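Local coordinates for GGDEF family protein (Vibrio cholerae, PDB 5GZS) that is a diguanylate cyclase whose periplasmic portion binds arginine in a solute-binding-protein-like domain and so probably senses it to regulate cyclic di-GMP synthesis, at residues L92-Y103 / R133-I141. Residues are numbered along the deposited sequence; the frame is centred on the assembly and turned at random.
Sequences LRLVGIPKGTTY and RVDGVVDAI. With ARG (arginine), chain B.
Tyr103 and Val138 meet ring to methyl: CG1 of the valine sits over one face of the phenol, 4.2 Å from the ring centroid and displaced toward the rim, a CH-pi contact. The torsion that sets Val138 CG1 anti to its own backbone N (chi1 165°) leaves CG2 to meet Val95 CG1. Asp139 approaches the same ring differently, with OD1 in plane at the edge and the carboxylate 84° from the ring plane. OD1 accepts from Ala140 N at 2.7 Å, the N-H coming from above the carboxylate plane, while OD2 is hydrogen-bonded to Tyr119 OH. The strands 94-98 and 137-140 themselves run roughly parallel, bridged at Gly96 and Val137 by Gly96 N to Gly136 O (2.7 Å) and Val138 N to Gly96 O (3.1 Å); strand 115-119 pairs with 94-98 as well, as in the alpha/beta lobes of solute-binding proteins. Asp135 OD2 takes Leu94 N on its anti lone pair at 3.1 Å and forms a salt bridge with Arg93 NH2 at 3.2 Å, its hydrogen bond weak and bent (127°). Tyr103 CZ lies 3.7 Å from CB of the bound arginine, whose carboxylate O accepts from Thr102 N; Tyr103 OH is hydrogen-bonded to Thr79 OG1. The chemistry thus divides: the Asp135 carboxylate is held mainly by the Leu94 N-H, with Arg93 a looser addition, whereas Val138 and the Thr79 bond would hold the ring where it lines the arginine pocket.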
# COMPACT_ATOMS: atom_id res chain seq x y z
N LEU A 92 4.04 -1.10 17.72
CA LEU A 92 3.68 -0.96 19.13
C LEU A 92 2.41 -1.72 19.45
O LEU A 92 1.53 -1.86 18.60
CB LEU A 92 3.51 0.51 19.50
CG LEU A 92 4.39 1.50 18.73
CD1 LEU A 92 4.01 2.92 19.09
CD2 LEU A 92 5.89 1.24 18.97
N ARG A 93 2.32 -2.21 20.68
CA ARG A 93 1.09 -2.85 21.15
C ARG A 93 0.47 -1.98 22.25
O ARG A 93 -0.73 -2.02 22.48
CB ARG A 93 1.39 -4.26 21.63
CG ARG A 93 2.27 -5.06 20.67
CD ARG A 93 3.21 -5.94 21.47
NE ARG A 93 4.04 -5.13 22.36
CZ ARG A 93 4.21 -5.38 23.65
NH1 ARG A 93 3.59 -6.42 24.22
NH2 ARG A 93 4.98 -4.58 24.39
N LEU A 94 1.32 -1.17 22.90
CA LEU A 94 0.88 -0.14 23.84
C LEU A 94 1.34 1.22 23.36
O LEU A 94 2.47 1.36 22.92
CB LEU A 94 1.46 -0.37 25.23
CG LEU A 94 0.83 -1.49 26.04
CD1 LEU A 94 1.93 -2.39 26.58
CD2 LEU A 94 0.00 -0.89 27.15
N VAL A 95 0.45 2.20 23.46
CA VAL A 95 0.78 3.60 23.16
C VAL A 95 0.15 4.51 24.21
O VAL A 95 -1.02 4.35 24.57
CB VAL A 95 0.28 4.06 21.77
CG1 VAL A 95 0.57 5.52 21.57
CG2 VAL A 95 0.99 3.31 20.69
N GLY A 96 0.93 5.47 24.69
CA GLY A 96 0.44 6.48 25.62
C GLY A 96 -0.29 7.56 24.84
O GLY A 96 0.14 7.95 23.74
N ILE A 97 -1.39 8.03 25.40
CA ILE A 97 -2.22 9.00 24.70
C ILE A 97 -2.63 10.12 25.64
O ILE A 97 -3.21 9.87 26.70
CB ILE A 97 -3.50 8.35 24.11
CG1 ILE A 97 -3.16 7.22 23.13
CG2 ILE A 97 -4.37 9.41 23.43
CD1 ILE A 97 -2.64 7.68 21.78
N PRO A 98 -2.33 11.37 25.24
CA PRO A 98 -2.73 12.54 26.02
C PRO A 98 -4.24 12.58 26.11
O PRO A 98 -4.93 12.35 25.12
CB PRO A 98 -2.20 13.73 25.21
CG PRO A 98 -1.33 13.15 24.16
CD PRO A 98 -1.77 11.74 23.94
N LYS A 99 -4.76 12.84 27.30
CA LYS A 99 -6.19 12.75 27.50
C LYS A 99 -6.84 14.05 27.01
O LYS A 99 -6.26 15.13 27.14
CB LYS A 99 -6.50 12.46 28.97
CG LYS A 99 -7.87 12.91 29.42
CD LYS A 99 -7.86 13.28 30.87
CE LYS A 99 -7.20 14.61 30.85
NZ LYS A 99 -6.93 15.45 32.04
N GLY A 100 -8.02 13.93 26.42
CA GLY A 100 -8.72 15.07 25.85
C GLY A 100 -8.35 15.37 24.41
O GLY A 100 -8.98 16.21 23.75
N THR A 101 -7.31 14.71 23.90
CA THR A 101 -6.84 15.04 22.56
C THR A 101 -7.58 14.28 21.49
O THR A 101 -8.30 13.32 21.76
CB THR A 101 -5.33 14.77 22.36
OG1 THR A 101 -5.07 13.36 22.46
CG2 THR A 101 -4.49 15.55 23.36
N THR A 102 -7.35 14.73 20.27
CA THR A 102 -7.90 14.12 19.09
C THR A 102 -7.18 12.80 18.78
O THR A 102 -7.64 12.00 17.96
CB THR A 102 -7.78 15.10 17.91
OG1 THR A 102 -8.79 14.82 16.93
CG2 THR A 102 -6.40 15.03 17.28
N TYR A 103 -6.07 12.56 19.49
CA TYR A 103 -5.18 11.42 19.20
C TYR A 103 -5.76 10.05 19.55
O TYR A 103 -5.32 9.03 19.00
CB TYR A 103 -3.85 11.60 19.94
CG TYR A 103 -3.07 12.83 19.50
CD1 TYR A 103 -3.30 13.41 18.26
CD2 TYR A 103 -2.09 13.40 20.32
CE1 TYR A 103 -2.58 14.53 17.84
CE2 TYR A 103 -1.37 14.52 19.91
CZ TYR A 103 -1.62 15.09 18.67
OH TYR A 103 -0.89 16.20 18.26
N ARG A 133 5.34 0.38 31.03
CA ARG A 133 4.70 -0.59 30.14
C ARG A 133 4.46 0.00 28.76
O ARG A 133 4.42 -0.72 27.76
CB ARG A 133 3.38 -1.08 30.74
CG ARG A 133 2.62 -2.05 29.85
CD ARG A 133 3.36 -3.37 29.71
NE ARG A 133 4.11 -3.71 30.91
CZ ARG A 133 5.41 -3.99 30.92
NH1 ARG A 133 6.10 -3.98 29.79
NH2 ARG A 133 6.02 -4.29 32.06
N VAL A 134 4.30 1.32 28.71
CA VAL A 134 4.06 2.01 27.44
C VAL A 134 5.24 1.85 26.49
O VAL A 134 6.40 1.99 26.90
CB VAL A 134 3.80 3.51 27.67
CG1 VAL A 134 3.29 4.16 26.38
CG2 VAL A 134 2.80 3.72 28.80
N ASP A 135 4.95 1.55 25.23
CA ASP A 135 5.97 1.37 24.24
C ASP A 135 6.36 2.67 23.62
O ASP A 135 7.46 2.85 23.16
CB ASP A 135 5.45 0.47 23.16
CG ASP A 135 5.42 -0.95 23.56
OD1 ASP A 135 6.41 -1.41 24.09
OD2 ASP A 135 4.40 -1.59 23.35
N GLY A 136 5.40 3.57 23.60
CA GLY A 136 5.55 4.86 22.96
C GLY A 136 4.39 5.81 23.18
O GLY A 136 3.24 5.40 23.33
N VAL A 137 4.69 7.10 23.16
CA VAL A 137 3.68 8.11 23.39
C VAL A 137 3.48 8.96 22.13
O VAL A 137 4.45 9.34 21.46
CB VAL A 137 4.08 9.01 24.57
CG1 VAL A 137 3.66 10.47 24.35
CG2 VAL A 137 3.56 8.43 25.89
N VAL A 138 2.22 9.22 21.80
CA VAL A 138 1.93 10.12 20.71
C VAL A 138 1.54 11.49 21.27
O VAL A 138 0.53 11.60 21.96
CB VAL A 138 0.82 9.56 19.79
CG1 VAL A 138 0.28 10.64 18.87
CG2 VAL A 138 1.36 8.40 18.96
N ASP A 139 2.33 12.52 20.98
CA ASP A 139 2.00 13.85 21.47
C ASP A 139 2.60 14.98 20.61
O ASP A 139 3.42 14.75 19.71
CB ASP A 139 2.47 14.00 22.91
CG ASP A 139 1.61 14.98 23.71
OD1 ASP A 139 0.71 15.65 23.12
OD2 ASP A 139 1.84 15.09 24.93
N ALA A 140 2.18 16.20 20.91
CA ALA A 140 2.52 17.37 20.09
C ALA A 140 3.93 17.90 20.34
O ALA A 140 4.65 17.41 21.21
CB ALA A 140 1.53 18.47 20.32
N ILE A 141 4.29 18.93 19.58
CA ILE A 141 5.59 19.59 19.66
C ILE A 141 5.88 20.11 21.07
O ILE A 141 7.04 20.21 21.46
CB ILE A 141 5.68 20.77 18.63
CG1 ILE A 141 7.10 21.34 18.54
CG2 ILE A 141 4.69 21.86 18.96
CD1 ILE A 141 7.28 22.33 17.42
N ARG B . -4.52 19.40 18.38
CA ARG B . -4.90 18.18 19.08
C ARG B . -6.18 18.38 19.87
O ARG B . -6.91 17.43 20.17
CB ARG B . -3.77 17.73 19.99
CG ARG B . -3.47 18.70 21.12
CD ARG B . -2.14 18.31 21.73
NE ARG B . -1.81 19.12 22.89
CZ ARG B . -1.39 20.37 22.81
NH1 ARG B . -1.26 20.97 21.64
NH2 ARG B . -1.11 21.03 23.93
OXT ARG B . -6.52 19.50 20.24